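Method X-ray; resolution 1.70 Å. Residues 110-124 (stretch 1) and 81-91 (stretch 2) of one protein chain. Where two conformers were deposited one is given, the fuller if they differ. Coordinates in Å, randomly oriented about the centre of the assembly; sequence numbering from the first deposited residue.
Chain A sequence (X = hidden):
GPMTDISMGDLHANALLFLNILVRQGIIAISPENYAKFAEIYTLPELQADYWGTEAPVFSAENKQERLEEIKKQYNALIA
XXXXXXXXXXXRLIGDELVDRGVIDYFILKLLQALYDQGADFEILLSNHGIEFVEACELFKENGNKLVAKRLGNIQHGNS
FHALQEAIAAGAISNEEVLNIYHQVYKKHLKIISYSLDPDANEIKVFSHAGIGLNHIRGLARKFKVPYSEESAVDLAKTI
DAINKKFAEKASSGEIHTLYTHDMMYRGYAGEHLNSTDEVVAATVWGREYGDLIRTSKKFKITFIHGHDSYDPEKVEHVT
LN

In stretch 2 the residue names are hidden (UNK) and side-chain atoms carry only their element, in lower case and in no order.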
ATOM      1  N   LYS A 110      -2.474 -12.023   1.489  1.00 14.71           N
ATOM      2  CA  LYS A 110      -1.928 -13.252   2.056  1.00 17.77           C
ATOM      3  C   LYS A 110      -0.412 -13.242   2.022  1.00 21.80           C
ATOM      4  O   LYS A 110       0.234 -13.800   2.918  1.00 20.28           O
ATOM      5  CB  LYS A 110      -2.449 -14.478   1.304  1.00 19.96           C
ATOM      6  CG  LYS A 110      -3.923 -14.778   1.551  1.00 24.41           C
ATOM      7  CD  LYS A 110      -4.260 -14.803   3.038  1.00 30.70           C
ATOM      8  CE  LYS A 110      -4.261 -16.223   3.605  1.00 24.62           C
ATOM      9  NZ  LYS A 110      -4.380 -16.214   5.110  1.00 27.68           N
ATOM     10  N   LEU A 111       0.170 -12.640   0.982  1.00 15.40           N
ATOM     11  CA  LEU A 111       1.626 -12.528   0.907  1.00 17.58           C
ATOM     12  C   LEU A 111       2.159 -11.631   2.012  1.00 22.03           C
ATOM     13  O   LEU A 111       3.149 -11.970   2.669  1.00 20.08           O
ATOM     14  CB  LEU A 111       2.063 -12.003  -0.466  1.00 17.16           C
ATOM     15  CG  LEU A 111       2.149 -13.092  -1.541  1.00 28.36           C
ATOM     16  CD1 LEU A 111       2.371 -12.479  -2.895  1.00 20.73           C
ATOM     17  CD2 LEU A 111       3.280 -14.097  -1.229  1.00 28.39           C
ATOM     18  N   LEU A 112       1.525 -10.472   2.216  1.00 18.83           N
ATOM     19  CA  LEU A 112       1.910  -9.599   3.318  1.00 14.84           C
ATOM     20  C   LEU A 112       1.804 -10.321   4.657  1.00 14.99           C
ATOM     21  O   LEU A 112       2.671 -10.168   5.520  1.00 18.66           O
ATOM     22  CB  LEU A 112       1.047  -8.333   3.330  1.00 15.23           C
ATOM     23  CG  LEU A 112       1.172  -7.417   2.111  1.00 19.91           C
ATOM     24  CD1 LEU A 112       0.216  -6.213   2.199  1.00 22.40           C
ATOM     25  CD2 LEU A 112       2.642  -6.949   1.935  1.00 15.54           C
ATOM     26  N   GLN A 113       0.731 -11.087   4.862  1.00 16.60           N
ATOM     27  CA  GLN A 113       0.564 -11.813   6.122  1.00 18.62           C
ATOM     28  C   GLN A 113       1.698 -12.809   6.362  1.00 20.62           C
ATOM     29  O   GLN A 113       2.232 -12.904   7.475  1.00 20.84           O
ATOM     30  CB  GLN A 113      -0.786 -12.524   6.115  1.00 20.54           C
ATOM     31  CG  GLN A 113      -1.157 -13.233   7.410  1.00 21.37           C
ATOM     32  CD  GLN A 113      -2.538 -13.852   7.283  1.00 19.85           C
ATOM     33  OE1 GLN A 113      -2.827 -14.504   6.287  1.00 26.20           O
ATOM     34  NE2 GLN A 113      -3.400 -13.622   8.268  1.00 28.25           N
ATOM     35  N   ALA A 114       2.087 -13.555   5.329  1.00 21.06           N
ATOM     36  CA  ALA A 114       3.206 -14.488   5.465  1.00 21.54           C
ATOM     37  C   ALA A 114       4.519 -13.755   5.727  1.00 26.80           C
ATOM     38  O   ALA A 114       5.336 -14.204   6.538  1.00 22.11           O
ATOM     39  CB  ALA A 114       3.327 -15.351   4.213  1.00 18.25           C
ATOM     40  N   LEU A 115       4.744 -12.631   5.045  1.00 22.02           N
ATOM     41  CA  LEU A 115       5.938 -11.835   5.323  1.00 23.74           C
ATOM     42  C   LEU A 115       5.982 -11.438   6.793  1.00 23.95           C
ATOM     43  O   LEU A 115       7.007 -11.606   7.471  1.00 25.90           O
ATOM     44  CB  LEU A 115       5.965 -10.600   4.417  1.00 23.29           C
ATOM     45  CG  LEU A 115       6.321 -10.859   2.957  1.00 29.27           C
ATOM     46  CD1 LEU A 115       6.143  -9.604   2.104  1.00 22.72           C
ATOM     47  CD2 LEU A 115       7.766 -11.390   2.838  1.00 19.40           C
ATOM     48  N   TYR A 116       4.859 -10.958   7.319  1.00 18.73           N
ATOM     49  CA  TYR A 116       4.814 -10.504   8.705  1.00 22.48           C
ATOM     50  C   TYR A 116       4.981 -11.680   9.672  1.00 28.26           C
ATOM     51  O   TYR A 116       5.800 -11.631  10.603  1.00 24.49           O
ATOM     52  CB  TYR A 116       3.496  -9.749   8.950  1.00 18.72           C
ATOM     53  CG  TYR A 116       3.117  -9.567  10.412  1.00 25.06           C
ATOM     54  CD1 TYR A 116       3.726  -8.588  11.187  1.00 32.00           C
ATOM     55  CD2 TYR A 116       2.145 -10.376  11.010  1.00 31.16           C
ATOM     56  CE1 TYR A 116       3.382  -8.413  12.514  1.00 31.93           C
ATOM     57  CE2 TYR A 116       1.791 -10.207  12.345  1.00 26.81           C
ATOM     58  CZ  TYR A 116       2.417  -9.219  13.087  1.00 35.77           C
ATOM     59  OH  TYR A 116       2.089  -9.030  14.413  1.00 47.19           O
ATOM     60  N   ASP A 117       4.222 -12.757   9.451  1.00 21.61           N
ATOM     61  CA  ASP A 117       4.231 -13.887  10.371  1.00 22.78           C
ATOM     62  C   ASP A 117       5.600 -14.552  10.446  1.00 22.99           C
ATOM     63  O   ASP A 117       5.942 -15.128  11.479  1.00 22.60           O
ATOM     64  CB  ASP A 117       3.174 -14.906   9.955  1.00 29.78           C
ATOM     65  CG  ASP A 117       3.054 -16.051  10.939  1.00 43.01           C
ATOM     66  OD1 ASP A 117       2.797 -15.778  12.132  1.00 46.73           O
ATOM     67  OD2 ASP A 117       3.210 -17.217  10.518  1.00 45.23           O
ATOM     68  N   GLN A 118       6.397 -14.475   9.384  1.00 23.77           N
ATOM     69  CA  GLN A 118       7.725 -15.073   9.398  1.00 23.25           C
ATOM     70  C   GLN A 118       8.840 -14.062   9.618  1.00 25.15           C
ATOM     71  O   GLN A 118      10.014 -14.406   9.419  1.00 25.18           O
ATOM     72  CB  GLN A 118       7.958 -15.846   8.096  1.00 22.15           C
ATOM     73  CG  GLN A 118       6.960 -16.978   7.890  1.00 23.54           C
ATOM     74  CD  GLN A 118       7.311 -17.832   6.698  1.00 29.75           C
ATOM     75  OE1 GLN A 118       8.476 -18.211   6.507  1.00 23.60           O
ATOM     76  NE2 GLN A 118       6.308 -18.139   5.873  1.00 25.49           N
ATOM     77  N   GLY A 119       8.507 -12.830   9.997  1.00 28.35           N
ATOM     78  CA  GLY A 119       9.494 -11.890  10.483  1.00 28.14           C
ATOM     79  C   GLY A 119      10.232 -11.070   9.449  1.00 28.14           C
ATOM     80  O   GLY A 119      11.291 -10.522   9.769  1.00 23.69           O
ATOM     81  N   ALA A 120       9.720 -10.956   8.225  1.00 25.54           N
ATOM     82  CA  ALA A 120      10.359 -10.091   7.247  1.00 28.21           C
ATOM     83  C   ALA A 120      10.158  -8.626   7.627  1.00 25.96           C
ATOM     84  O   ALA A 120       9.205  -8.261   8.318  1.00 24.17           O
ATOM     85  CB  ALA A 120       9.818 -10.359   5.838  1.00 27.84           C
ATOM     86  N   ASP A 121      11.102  -7.796   7.215  1.00 26.66           N
ATOM     87  CA  ASP A 121      11.069  -6.370   7.498  1.00 25.91           C
ATOM     88  C   ASP A 121      10.541  -5.647   6.264  1.00 22.99           C
ATOM     89  O   ASP A 121      11.171  -5.700   5.207  1.00 27.22           O
ATOM     90  CB  ASP A 121      12.468  -5.877   7.871  1.00 26.07           C
ATOM     91  CG  ASP A 121      12.461  -4.466   8.428  1.00 43.82           C
ATOM     92  OD1 ASP A 121      11.377  -3.964   8.795  1.00 43.42           O
ATOM     93  OD2 ASP A 121      13.552  -3.858   8.497  1.00 47.45           O
ATOM     94  N   PHE A 122       9.377  -4.998   6.384  1.00 22.82           N
ATOM     95  CA  PHE A 122       8.780  -4.346   5.227  1.00 24.35           C
ATOM     96  C   PHE A 122       8.027  -3.089   5.636  1.00 22.53           C
ATOM     97  O   PHE A 122       7.572  -2.949   6.768  1.00 22.39           O
ATOM     98  CB  PHE A 122       7.856  -5.298   4.429  1.00 22.00           C
ATOM     99  CG  PHE A 122       6.582  -5.718   5.138  1.00 24.40           C
ATOM    100  CD1 PHE A 122       6.584  -6.771   6.041  1.00 22.95           C
ATOM    101  CD2 PHE A 122       5.370  -5.105   4.837  1.00 19.11           C
ATOM    102  CE1 PHE A 122       5.412  -7.175   6.666  1.00 28.98           C
ATOM    103  CE2 PHE A 122       4.191  -5.489   5.452  1.00 20.60           C
ATOM    104  CZ  PHE A 122       4.209  -6.536   6.370  1.00 26.69           C
ATOM    105  N   GLU A 123       7.938  -2.138   4.717  0.72 19.77           N
ATOM    106  CA  GLU A 123       7.117  -0.962   4.962  0.72 21.39           C
ATOM    107  C   GLU A 123       6.400  -0.591   3.679  0.72 22.54           C
ATOM    108  O   GLU A 123       6.894  -0.833   2.575  0.72 18.53           O
ATOM    109  CB  GLU A 123       7.920   0.237   5.473  0.72 26.25           C
ATOM    110  CG  GLU A 123       9.044   0.639   4.565  0.72 33.99           C
ATOM    111  CD  GLU A 123       9.928   1.699   5.184  0.72 37.39           C
ATOM    112  OE1 GLU A 123      10.371   2.590   4.437  0.72 43.02           O
ATOM    113  OE2 GLU A 123      10.167   1.646   6.413  0.72 35.56           O
ATOM    114  N   ILE A 124       5.228   0.011   3.859  1.00 20.48           N
ATOM    115  CA  ILE A 124       4.279   0.327   2.799  1.00 19.62           C
ATOM    116  C   ILE A 124       4.019   1.824   2.835  1.00 18.23           C
ATOM    117  O   ILE A 124       3.563   2.354   3.850  1.00 23.91           O
ATOM    118  CB  ILE A 124       2.963  -0.450   2.970  1.00 18.46           C
ATOM    119  CG1 ILE A 124       3.261  -1.943   3.003  1.00 21.58           C
ATOM    120  CG2 ILE A 124       2.006  -0.147   1.826  1.00 22.36           C
ATOM    121  CD1 ILE A 124       2.062  -2.809   3.409  1.00 24.77           C
ATOM    122  N   UNK A  81       3.552 -22.915   1.801  1.00 18.49           N
ATOM    123  CA  UNK A  81       4.816 -23.500   1.384  1.00 21.89           C
ATOM    124  C   UNK A  81       5.869 -22.458   1.026  1.00 23.45           C
ATOM    125  O   UNK A  81       6.912 -22.815   0.465  1.00 26.52           O
ATOM    126  n   UNK A  81       2.223 -26.397  -1.210  1.00 19.17           N
ATOM    127  c   UNK A  81       3.694 -25.609   0.549  1.00 24.29           C
ATOM    128  c   UNK A  81       4.581 -24.429   0.201  1.00 22.06           C
ATOM    129  o   UNK A  81       4.320 -27.232  -1.067  1.00 21.54           O
ATOM    130  c   UNK A  81       3.435 -26.490  -0.642  1.00 24.24           C
ATOM    131  N   UNK A  82       5.610 -21.181   1.301  1.00 23.04           N
ATOM    132  CA  UNK A  82       6.577 -20.112   1.090  1.00 25.24           C
ATOM    133  C   UNK A  82       7.337 -19.913   2.394  1.00 24.76           C
ATOM    134  O   UNK A  82       6.736 -19.892   3.476  1.00 28.20           O
ATOM    135  c   UNK A  82       6.820 -17.636   0.739  1.00 24.44           C
ATOM    136  c   UNK A  82       4.427 -17.808  -1.264  1.00 18.86           C
ATOM    137  c   UNK A  82       5.879 -18.818   0.639  1.00 25.97           C
ATOM    138  c   UNK A  82       5.332 -18.986  -0.788  1.00 23.72           C
ATOM    139  N   UNK A  83       8.660 -19.833   2.302  1.00 25.36           N
ATOM    140  CA  UNK A  83       9.499 -19.596   3.467  1.00 24.33           C
ATOM    141  C   UNK A  83      10.241 -18.286   3.292  1.00 21.88           C
ATOM    142  O   UNK A  83      10.836 -18.039   2.242  1.00 25.31           O
ATOM    143  c   UNK A  83      12.220 -21.494   5.375  1.00 48.36           C
ATOM    144  c   UNK A  83      12.551 -21.490   6.859  1.00 52.52           C
ATOM    145  n   UNK A  83      11.992 -20.280   7.533  1.00 48.37           N
ATOM    146  c   UNK A  83      10.851 -20.897   5.162  1.00 39.34           C
ATOM    147  c   UNK A  83      10.504 -20.732   3.690  1.00 27.80           C
ATOM    148  N   UNK A  84      10.189 -17.452   4.322  1.00 20.03           N
ATOM    149  CA  UNK A  84      11.014 -16.255   4.380  1.00 20.53           C
ATOM    150  C   UNK A  84      12.414 -16.690   4.791  1.00 24.15           C
ATOM    151  O   UNK A  84      12.584 -17.382   5.803  1.00 25.60           O
ATOM    152  c   UNK A  84       8.099 -15.228   4.227  1.00 20.60           C
ATOM    153  c   UNK A  84       9.310 -14.412   4.685  1.00 21.06           C
ATOM    154  c   UNK A  84      10.430 -15.221   5.354  1.00 20.48           C
ATOM    155  c   UNK A  84      11.499 -14.257   5.833  1.00 18.15           C
ATOM    156  N   UNK A  85      13.405 -16.344   3.981  1.00 24.53           N
ATOM    157  CA  UNK A  85      14.793 -16.732   4.221  1.00 29.08           C
ATOM    158  C   UNK A  85      15.675 -15.553   4.584  1.00 29.76           C
ATOM    159  O   UNK A  85      16.864 -15.757   4.873  1.00 25.36           O
ATOM    160  c   UNK A  85      15.413 -16.532   1.791  1.00 28.74           C
ATOM    161  c   UNK A  85      14.599 -18.703   2.707  1.00 33.32           C
ATOM    162  c   UNK A  85      16.053 -17.124   0.552  1.00 25.93           C
ATOM    163  c   UNK A  85      15.396 -17.464   3.004  1.00 27.97           C
ATOM    164  N   UNK A  86      15.150 -14.332   4.554  1.00 23.82           N
ATOM    165  CA  UNK A  86      15.907 -13.145   4.922  1.00 29.27           C
ATOM    166  C   UNK A  86      14.994 -12.215   5.699  1.00 28.27           C
ATOM    167  O   UNK A  86      14.042 -11.660   5.136  1.00 26.41           O
ATOM    168  c   UNK A  86      16.483 -12.431   3.696  1.00 25.33           C
ATOM    169  n   UNK A  86      18.512 -11.186   3.213  1.00 30.70           N
ATOM    170  c   UNK A  86      17.526 -11.382   4.070  1.00 24.20           C
ATOM    171  o   UNK A  86      17.449 -10.782   5.137  1.00 29.01           O
ATOM    172  N   UNK A  87      15.291 -12.049   6.986  1.00 27.66           N
ATOM    173  CA  UNK A  87      14.545 -11.179   7.879  1.00 28.44           C
ATOM    174  C   UNK A  87      15.267  -9.870   8.165  1.00 33.48           C
ATOM    175  O   UNK A  87      14.765  -9.062   8.952  1.00 38.23           O
ATOM    176  c   UNK A  87      13.528 -13.211   8.942  1.00 34.94           C
ATOM    177  c   UNK A  87      14.265 -11.907   9.198  1.00 34.76           C
ATOM    178  o   UNK A  87      15.513 -12.193   9.843  1.00 28.19           O
ATOM    179  N   UNK A  88      16.423  -9.634   7.551  1.00 28.44           N
ATOM    180  CA  UNK A  88      17.178  -8.407   7.777  1.00 33.89           C
ATOM    181  C   UNK A  88      17.047  -7.409   6.639  1.00 33.66           C
ATOM    182  O   UNK A  88      17.048  -6.198   6.876  1.00 44.17           O
ATOM    183  c   UNK A  88      20.332 -10.122   9.301  1.00 55.78           C
ATOM    184  c   UNK A  88      20.476 -11.085  10.475  1.00 60.94           C
ATOM    185  c   UNK A  88      18.866  -9.873   8.994  1.00 44.06           C
ATOM    186  n   UNK A  88      19.772 -10.534  11.674  1.00 61.23           N
ATOM    187  c   UNK A  88      18.656  -8.743   8.000  1.00 37.52           C
ATOM    188  N   UNK A  89      16.940  -7.894   5.409  1.00 26.49           N
ATOM    189  CA  UNK A  89      16.753  -7.017   4.262  1.00 26.55           C
ATOM    190  C   UNK A  89      15.446  -6.242   4.406  1.00 32.86           C
ATOM    191  O   UNK A  89      14.375  -6.840   4.537  1.00 34.91           O
ATOM    192  c   UNK A  89      17.922  -7.746   2.084  1.00 49.39           C
ATOM    193  c   UNK A  89      18.617  -8.483  -0.217  1.00 50.24           C
ATOM    194  c   UNK A  89      16.720  -7.851   2.982  1.00 34.46           C
ATOM    195  n   UNK A  89      18.471  -8.154  -1.672  1.00 42.32           N
ATOM    196  c   UNK A  89      17.502  -7.894   0.630  1.00 47.69           C
ATOM    197  N   UNK A  90      15.527  -4.914   4.360  1.00 29.01           N
ATOM    198  CA  UNK A  90      14.319  -4.093   4.398  1.00 28.30           C
ATOM    199  C   UNK A  90      13.677  -4.000   3.018  1.00 30.43           C
ATOM    200  O   UNK A  90      14.357  -3.750   2.018  1.00 27.98           O
ATOM    201  c   UNK A  90      14.620  -2.690   4.922  1.00 32.06           C
ATOM    202  c   UNK A  90      13.811  -0.323   5.214  1.00 26.30           C
ATOM    203  c   UNK A  90      13.410  -1.735   4.882  1.00 33.18           C
ATOM    204  c   UNK A  90      12.319  -2.197   5.828  1.00 29.00           C
ATOM    205  N   UNK A  91      12.356  -4.191   2.979  1.00 31.25           N
ATOM    206  CA  UNK A  91      11.550  -4.116   1.763  1.00 29.98           C
ATOM    207  C   UNK A  91      10.675  -2.878   1.873  1.00 24.85           C
ATOM    208  O   UNK A  91       9.866  -2.777   2.801  1.00 28.12           O
ATOM    209  c   UNK A  91      10.655  -7.782   2.401  1.00 39.99           C
ATOM    210  c   UNK A  91      10.013  -5.364   0.237  1.00 33.77           C
ATOM    211  c   UNK A  91      10.665  -5.362   1.595  1.00 35.75           C
ATOM    212  c   UNK A  91      11.480  -6.637   1.824  1.00 38.81           C
TER
HETATM  213  O   HOH W   1      13.137  -8.969   5.308  1.00 27.06           O

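Position 81 carries three carbons, the third bearing one oxygen and one nitrogen, and points away from stretch 1: an amide, Gln 81, outside the contact. Position 82 has four carbons, forked at the first, with one arm two carbons long. That is Ile 82, whose CD1 lies 3.9 Å from Leu 111 CD2, an apolar touch on the helix.

At position 83 four carbons run in a row to a nitrogen; the CA-to-CB bond points away, yet the chain passes close to Gln 118. This is Lys 83, with CG 3.8 Å from Gln 118 OE1; its NZ makes a weak bond to the backbone oxygen of position 84. Position 84 repeats the fork at the first carbon with one longer arm, now aimed toward stretch 1 and packed on Leu 115 and Ala 120. It is Ile 84: CG1 sits 3.9 Å from Leu 115 CD2 and 4.2 Å from Ala 120 CB. Position 85, the same four-carbon fork, faces away and touches nothing here; it is Ile 85.

Position 86 shows two carbons, the second with one oxygen and one nitrogen. The short amide is Asn 86, and its OD1 accepts from the backbone N of positions 88 and 89, both at 2.9 Å, bracing the turn. Position 87 has one carbon carrying an oxygen and a carbon, set against the glycine turn: Thr 87, with CB 3.3 Å from Gly 119 O. Positions 88 and 89 each hold four carbons in a row ending in nitrogen, both directed away, hence Lys 88 and Lys 89.

Position 90 has four carbons forked at the second, reaching Asp 121; it is Leu 90, with CD1 3.4 Å from Asp 121 OD2. Position 91 has four carbons forked at the first, one arm longer, beside Phe 122: Ile 91, whose CB is 4.0 Å from Phe 122 CB.

The contact has two polar anchors with apolar packing between. Just past the helix, Gln 118 reads a backbone with both ends of its amide: NE2 donates to Ile 82 O at 3.0 Å, and OE1 accepts from Ile 84 N at 2.9 Å, both nearly straight. Farther along, the chains pair in parallel: Ile 91 N donates to Asp 121 O at 2.9 Å, and Glu 123 N to Ile 91 O at 2.8 Å. Before that pairing, one water donates to Asn 86 O and Lys 89 O and accepts from Asp 121 N, filling the gap. The rule is economical: backbone bonds set the register, while Ile 84 and Ile 91 both reach Ala 120.

Stretch 2 (81-91) QIKIINTKKLI
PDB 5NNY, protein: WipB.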